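Long-range contacts in sugar phosphate isomerase/epimerase (Parabacteroides distasonis, PDB 3OBE), which probably acts as an isomerase or epimerase on sugar-type substrates, although its substrate is not established: residues V213-D218 and N238-L243; S94-P99 and V132-P137. All blocks are in the same frame, centred on the assembly; numbering follows the deposited sequence. Where two conformers were deposited one is given.

Interaction 1 (V213-D218 and N238-L243); sequences VMFELD and NRFKLL
Arg239 reaches back alongside Phe215 so that the end of its guanidinium meets the carbonyl oxygen of Val213. Bends at chi2 and chi3 curl the chain, and NH2 donates to Val213 O at 2.9 Å, almost straight and in the guanidinium plane although above the carbonyl plane. Water 1 accepts a hydrogen bond from Arg239 NE and lies 2.8 Å from Val213 O, to which it may donate. The aromatic ring of Phe215 stands nearly upright on the guanidinium, the two planes 77° apart: Phe215 CE1 lies over one guanidinium face while Arg239 NH2 sits at the ring edge, 3.7 Å away.

The backbones are neighbouring parallel strands of the TIM barrel. Phe215 N donates to Arg239 O and Leu217 N to Leu242 O; between them the register slips by one residue, a beta bulge in which Phe215 O receives only weak bonds from Lys241 N and Leu242 N. On one face Phe240 CD1 fits between Phe215 CB, at 3.4 Å, and Leu217 CB, with Leu217 CD2 over the centre of the Phe240 ring; Leu243 CD2 adds to this layer, and helix 200-207 packs on Phe215 and Phe240. Bulky apolar residues suit a face buried under a helix. The CB of Met214, a selenomethionine, points toward segment 238-243, and its CE reaches Leu242 CD1, at 3.6 Å, on the face that carries Glu216 and Leu242. Leu242 CD1 also touches OE2 of Glu216, whose OE1 has its main partner in His96.

Arg239 NH1 and NH2 also bond Leu205 O and Thr208 OG1, so the buried cation meets several neutral oxygens, which would probably stabilise its charge, and it links the residue before strand 240-245 to strand 213-218 and to the end of helix 200-207.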
loop_
_atom_site.group_PDB
_atom_site.type_symbol
_atom_site.label_atom_id
_atom_site.label_comp_id
_atom_site.label_asym_id
_atom_site.label_seq_id
_atom_site.Cartn_x
_atom_site.Cartn_y
_atom_site.Cartn_z
ATOM N N VAL A 213 -1.207 -6.448 -12.882
ATOM C CA VAL A 213 -0.677 -6.401 -11.549
ATOM C C VAL A 213 0.430 -5.372 -11.435
ATOM O O VAL A 213 1.371 -5.380 -12.235
ATOM C CB VAL A 213 -0.120 -7.787 -11.146
ATOM C CG1 VAL A 213 0.668 -7.735 -9.793
ATOM C CG2 VAL A 213 -1.257 -8.802 -11.082
HETATM N N MSE A 214 0.320 -4.512 -10.408
HETATM C CA MSE A 214 1.447 -3.656 -10.038
HETATM C C MSE A 214 1.814 -3.934 -8.577
HETATM O O MSE A 214 1.205 -4.799 -7.909
HETATM C CB MSE A 214 1.108 -2.185 -10.300
HETATM C CG MSE A 214 -0.143 -1.653 -9.591
HETATM SE SE MSE A 214 0.206 -1.112 -7.750
HETATM C CE MSE A 214 -1.611 -0.500 -7.384
ATOM N N PHE A 215 2.865 -3.263 -8.103
ATOM C CA PHE A 215 3.449 -3.502 -6.813
ATOM C C PHE A 215 3.500 -2.193 -6.037
ATOM O O PHE A 215 3.858 -1.121 -6.596
ATOM C CB PHE A 215 4.822 -4.202 -6.920
ATOM C CG PHE A 215 4.700 -5.650 -7.417
ATOM C CD1 PHE A 215 4.541 -5.908 -8.773
ATOM C CD2 PHE A 215 4.601 -6.715 -6.534
ATOM C CE1 PHE A 215 4.338 -7.182 -9.215
ATOM C CE2 PHE A 215 4.421 -8.019 -7.010
ATOM C CZ PHE A 215 4.271 -8.241 -8.325
ATOM N N GLU A 216 3.152 -2.311 -4.764
ATOM C CA GLU A 216 3.279 -1.207 -3.788
ATOM C C GLU A 216 4.512 -1.524 -3.000
ATOM O O GLU A 216 4.489 -2.339 -2.066
ATOM C CB GLU A 216 2.026 -1.121 -2.923
ATOM C CG GLU A 216 2.016 -0.018 -1.826
ATOM C CD GLU A 216 0.695 0.095 -1.186
ATOM O OE1 GLU A 216 0.342 -0.838 -0.468
ATOM O OE2 GLU A 216 0.046 1.173 -1.301
ATOM N N LEU A 217 5.608 -0.903 -3.386
ATOM C CA LEU A 217 6.907 -1.224 -2.817
ATOM C C LEU A 217 7.022 -0.618 -1.442
ATOM O O LEU A 217 6.966 0.589 -1.293
ATOM C CB LEU A 217 8.047 -0.731 -3.677
ATOM C CG LEU A 217 9.439 -1.029 -3.138
ATOM C CD1 LEU A 217 9.620 -2.563 -2.864
ATOM C CD2 LEU A 217 10.482 -0.442 -4.015
ATOM N N ASP A 218 7.168 -1.493 -0.463
ATOM C CA ASP A 218 7.475 -1.038 0.920
ATOM C C ASP A 218 8.968 -0.835 1.064
ATOM O O ASP A 218 9.729 -1.787 1.151
ATOM C CB ASP A 218 6.957 -1.935 2.014
ATOM C CG ASP A 218 6.828 -1.151 3.308
ATOM O OD1 ASP A 218 7.919 -0.721 3.789
ATOM O OD2 ASP A 218 5.680 -0.908 3.777
ATOM N N ASN A 238 8.564 -0.205 -14.349
ATOM C CA ASN A 238 7.159 -0.076 -14.726
ATOM C C ASN A 238 6.249 -0.867 -13.817
ATOM O O ASN A 238 5.030 -0.803 -13.970
ATOM C CB ASN A 238 6.949 -0.541 -16.184
ATOM C CG ASN A 238 7.371 -1.993 -16.419
ATOM O OD1 ASN A 238 8.382 -2.485 -15.851
ATOM N ND2 ASN A 238 6.632 -2.682 -17.286
ATOM N N ARG A 239 6.803 -1.581 -12.850
ATOM C CA ARG A 239 5.982 -2.456 -11.982
ATOM C C ARG A 239 5.645 -1.865 -10.605
ATOM O O ARG A 239 4.586 -2.126 -10.050
ATOM C CB ARG A 239 6.674 -3.786 -11.759
ATOM C CG ARG A 239 7.118 -4.528 -13.013
ATOM C CD ARG A 239 6.065 -4.727 -14.069
ATOM N NE ARG A 239 4.870 -5.355 -13.538
ATOM C CZ ARG A 239 4.772 -6.654 -13.283
ATOM N NH1 ARG A 239 5.800 -7.460 -13.494
ATOM N NH2 ARG A 239 3.631 -7.135 -12.813
ATOM N N PHE A 240 6.556 -1.047 -10.070
ATOM C CA PHE A 240 6.361 -0.404 -8.790
ATOM C C PHE A 240 5.642 0.903 -9.001
ATOM O O PHE A 240 6.275 1.930 -9.259
ATOM C CB PHE A 240 7.736 -0.249 -8.125
ATOM C CG PHE A 240 8.328 -1.540 -7.703
ATOM C CD1 PHE A 240 7.656 -2.339 -6.796
ATOM C CD2 PHE A 240 9.551 -2.000 -8.193
ATOM C CE1 PHE A 240 8.187 -3.558 -6.382
ATOM C CE2 PHE A 240 10.044 -3.215 -7.784
ATOM C CZ PHE A 240 9.386 -3.966 -6.879
ATOM N N LYS A 241 4.310 0.869 -8.933
ATOM C CA LYS A 241 3.495 2.033 -9.252
ATOM C C LYS A 241 3.114 2.859 -8.006
ATOM O O LYS A 241 2.738 4.026 -8.141
ATOM C CB LYS A 241 2.214 1.634 -10.031
ATOM C CG LYS A 241 2.494 1.103 -11.460
ATOM C CD LYS A 241 1.202 0.934 -12.266
ATOM C CE LYS A 241 1.434 0.423 -13.691
ATOM N NZ LYS A 241 0.166 0.024 -14.348
ATOM N N LEU A 242 3.207 2.245 -6.836
ATOM C CA LEU A 242 3.009 2.909 -5.547
ATOM C C LEU A 242 4.200 2.600 -4.650
ATOM O O LEU A 242 4.868 1.551 -4.767
ATOM C CB LEU A 242 1.725 2.421 -4.858
ATOM C CG LEU A 242 0.392 2.610 -5.540
ATOM C CD1 LEU A 242 -0.703 1.850 -4.773
ATOM C CD2 LEU A 242 0.069 4.091 -5.699
ATOM N N LEU A 243 4.455 3.485 -3.684
ATOM C CA LEU A 243 5.296 3.145 -2.566
ATOM C C LEU A 243 4.488 3.202 -1.284
ATOM O O LEU A 243 3.544 4.014 -1.160
ATOM C CB LEU A 243 6.452 4.122 -2.390
ATOM C CG LEU A 243 7.378 4.362 -3.601
ATOM C CD1 LEU A 243 8.461 5.453 -3.332
ATOM C CD2 LEU A 243 7.988 3.031 -4.080
HETATM O O HOH W 1 2.895 -3.351 -13.416
#

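Interaction 2 (S94-P99 and V132-P137); sequences SSHLTP and VQPSLP. With EOH (ethanol), chain H.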
loop_
_atom_site.group_PDB
_atom_site.type_symbol
_atom_site.label_atom_id
_atom_site.label_comp_id
_atom_site.label_asym_id
_atom_site.label_seq_id
_atom_site.Cartn_x
_atom_site.Cartn_y
_atom_site.Cartn_z
ATOM N N SER A 94 -6.804 4.310 -2.289
ATOM C CA SER A 94 -6.407 2.947 -2.228
ATOM C C SER A 94 -7.025 2.224 -1.032
ATOM O O SER A 94 -7.598 2.861 -0.155
ATOM C CB SER A 94 -4.871 2.874 -2.220
ATOM O OG SER A 94 -4.387 1.558 -2.322
ATOM N N SER A 95 -6.864 0.918 -0.998
ATOM C CA SER A 95 -7.433 0.084 0.022
ATOM C C SER A 95 -6.630 -1.194 0.108
ATOM O O SER A 95 -6.296 -1.780 -0.904
ATOM C CB SER A 95 -8.888 -0.214 -0.340
ATOM O OG SER A 95 -9.437 -1.172 0.549
ATOM N N HIS A 96 -6.283 -1.568 1.325
ATOM C CA HIS A 96 -5.631 -2.853 1.600
ATOM C C HIS A 96 -6.678 -3.911 1.972
ATOM O O HIS A 96 -7.497 -3.700 2.921
ATOM C CB HIS A 96 -4.694 -2.702 2.794
ATOM C CG HIS A 96 -3.314 -2.262 2.433
ATOM N ND1 HIS A 96 -2.253 -2.440 3.279
ATOM C CD2 HIS A 96 -2.806 -1.719 1.295
ATOM C CE1 HIS A 96 -1.163 -1.956 2.720
ATOM N NE2 HIS A 96 -1.451 -1.567 1.496
ATOM N N LEU A 97 -6.658 -5.056 1.278
ATOM C CA LEU A 97 -7.565 -6.148 1.572
ATOM C C LEU A 97 -6.937 -7.463 1.196
ATOM O O LEU A 97 -6.177 -7.576 0.221
ATOM C CB LEU A 97 -8.922 -5.975 0.857
ATOM C CG LEU A 97 -8.959 -6.024 -0.676
ATOM C CD1 LEU A 97 -10.439 -6.005 -1.155
ATOM C CD2 LEU A 97 -8.206 -4.886 -1.330
ATOM N N THR A 98 -7.304 -8.480 1.965
ATOM C CA THR A 98 -6.788 -9.836 1.794
ATOM C C THR A 98 -7.968 -10.810 1.870
ATOM O O THR A 98 -8.794 -10.699 2.781
ATOM C CB THR A 98 -5.825 -10.167 2.961
ATOM O OG1 THR A 98 -4.740 -9.205 2.984
ATOM C CG2 THR A 98 -5.326 -11.640 2.925
ATOM N N PRO A 99 -8.086 -11.763 0.905
ATOM C CA PRO A 99 -9.138 -12.756 1.056
ATOM C C PRO A 99 -9.059 -13.552 2.359
ATOM O O PRO A 99 -7.982 -13.806 2.854
ATOM C CB PRO A 99 -8.903 -13.693 -0.150
ATOM C CG PRO A 99 -8.097 -12.863 -1.137
ATOM C CD PRO A 99 -7.249 -12.040 -0.265
ATOM N N VAL A 132 -5.149 -3.227 -3.109
ATOM C CA VAL A 132 -3.837 -3.808 -2.862
ATOM C C VAL A 132 -3.949 -4.907 -1.814
ATOM O O VAL A 132 -4.544 -4.688 -0.741
ATOM C CB VAL A 132 -2.879 -2.729 -2.373
ATOM C CG1 VAL A 132 -1.482 -3.322 -1.838
ATOM C CG2 VAL A 132 -2.650 -1.745 -3.509
ATOM N N GLN A 133 -3.374 -6.067 -2.120
ATOM C CA GLN A 133 -3.208 -7.131 -1.164
ATOM C C GLN A 133 -1.879 -6.994 -0.458
ATOM O O GLN A 133 -0.856 -6.994 -1.121
ATOM C CB GLN A 133 -3.293 -8.505 -1.809
ATOM C CG GLN A 133 -3.107 -9.663 -0.783
ATOM C CD GLN A 133 -3.553 -11.003 -1.286
ATOM O OE1 GLN A 133 -4.473 -11.104 -2.098
ATOM N NE2 GLN A 133 -2.924 -12.072 -0.784
ATOM N N PRO A 134 -1.897 -6.948 0.896
ATOM C CA PRO A 134 -0.629 -6.724 1.628
ATOM C C PRO A 134 -0.170 -7.946 2.408
ATOM O O PRO A 134 0.614 -7.836 3.356
ATOM C CB PRO A 134 -1.035 -5.606 2.592
ATOM C CG PRO A 134 -2.425 -6.015 3.008
ATOM C CD PRO A 134 -3.068 -6.553 1.710
ATOM N N SER A 135 -0.645 -9.107 2.011
ATOM C CA SER A 135 -0.498 -10.342 2.805
ATOM C C SER A 135 0.090 -11.433 1.917
ATOM O O SER A 135 -0.459 -11.774 0.866
ATOM C CB SER A 135 -1.856 -10.771 3.304
ATOM O OG SER A 135 -2.403 -9.768 4.128
ATOM N N LEU A 136 1.236 -11.940 2.352
ATOM C CA LEU A 136 1.997 -12.982 1.658
ATOM C C LEU A 136 1.436 -14.358 1.918
ATOM O O LEU A 136 1.369 -14.775 3.079
ATOM C CB LEU A 136 3.461 -12.955 2.158
ATOM C CG LEU A 136 4.481 -13.917 1.501
ATOM C CD1 LEU A 136 4.612 -13.748 -0.000
ATOM C CD2 LEU A 136 5.849 -13.638 2.141
ATOM N N PRO A 137 1.049 -15.088 0.858
ATOM C CA PRO A 137 0.673 -16.493 1.063
ATOM C C PRO A 137 1.853 -17.377 1.449
ATOM O O PRO A 137 3.020 -16.954 1.403
ATOM C CB PRO A 137 0.099 -16.897 -0.306
ATOM C CG PRO A 137 -0.366 -15.612 -0.949
ATOM C CD PRO A 137 0.747 -14.665 -0.518
HETATM C C1 EOH H . -3.568 -2.703 6.544
HETATM C C2 EOH H . -4.193 -3.638 7.589
HETATM O O EOH H . -2.875 -3.425 5.515
#
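Thr98 OG1 and Ser135 OG share a 2.7 Å hydrogen bond in which either may be the donor, joining the loops that follow strands 91-95 and 130-133 of the TIM barrel. These loops leave the C-terminal ends of the strands, where TIM barrel enzymes hold their active sites; a phosphate and an ethanol near His96, both probably from the crystallisation liquor, are consistent with a pocket there. Below this link the strands meet through a single backbone bridge: Val132 N donates to Ser95 O, and Leu97 N to Val132 O, each at 2.9 Å. His96 lies between these bonds in sequence; its NE2 is bonded to Glu216 OE1, and the ethanol lies at the ring edge by ND1, at a distance too short to be trusted. The fixed ring of Pro134 holds CB over one face of the imidazole, a CH-pi contact 3.8 Å from the centroid, while Val132 CG1 lies against CD2 and NE2. An alanine in place of His96 would probably leave Glu216 OE1 without this mate and Pro134 CB without a ring to pack on. Farther out, Gln133, its CG anti to the backbone N (chi1 180°), extends across Pro99 at about a right angle. Its amide NE2 bonds both Tyr104 OH and Ser135 O; on the other branch, OE1 lies 3.5 Å from Pro99 CD.

How the interactions relate
From the N terminus, interaction 2 comes first: strand 91-95 leads into the loop at 96-99, and helix 109-126 lies in the connection before the chain returns on strand 130-133. Interaction 1 opens later, at 213-218, and closes at 238-243 after helices 219-224 and 229-235. The two loops therefore follow in series, neither nested nor crossed. Both are parallel beta-alpha-beta connections, but interaction 2 joins the two outermost strands of the sheet and so closes the barrel, while interaction 1 lies within the run of strands. Inside the barrel they meet where Glu216 OE1 approaches His96 NE2 and Val132 CG1, tying together strands that are not neighbours.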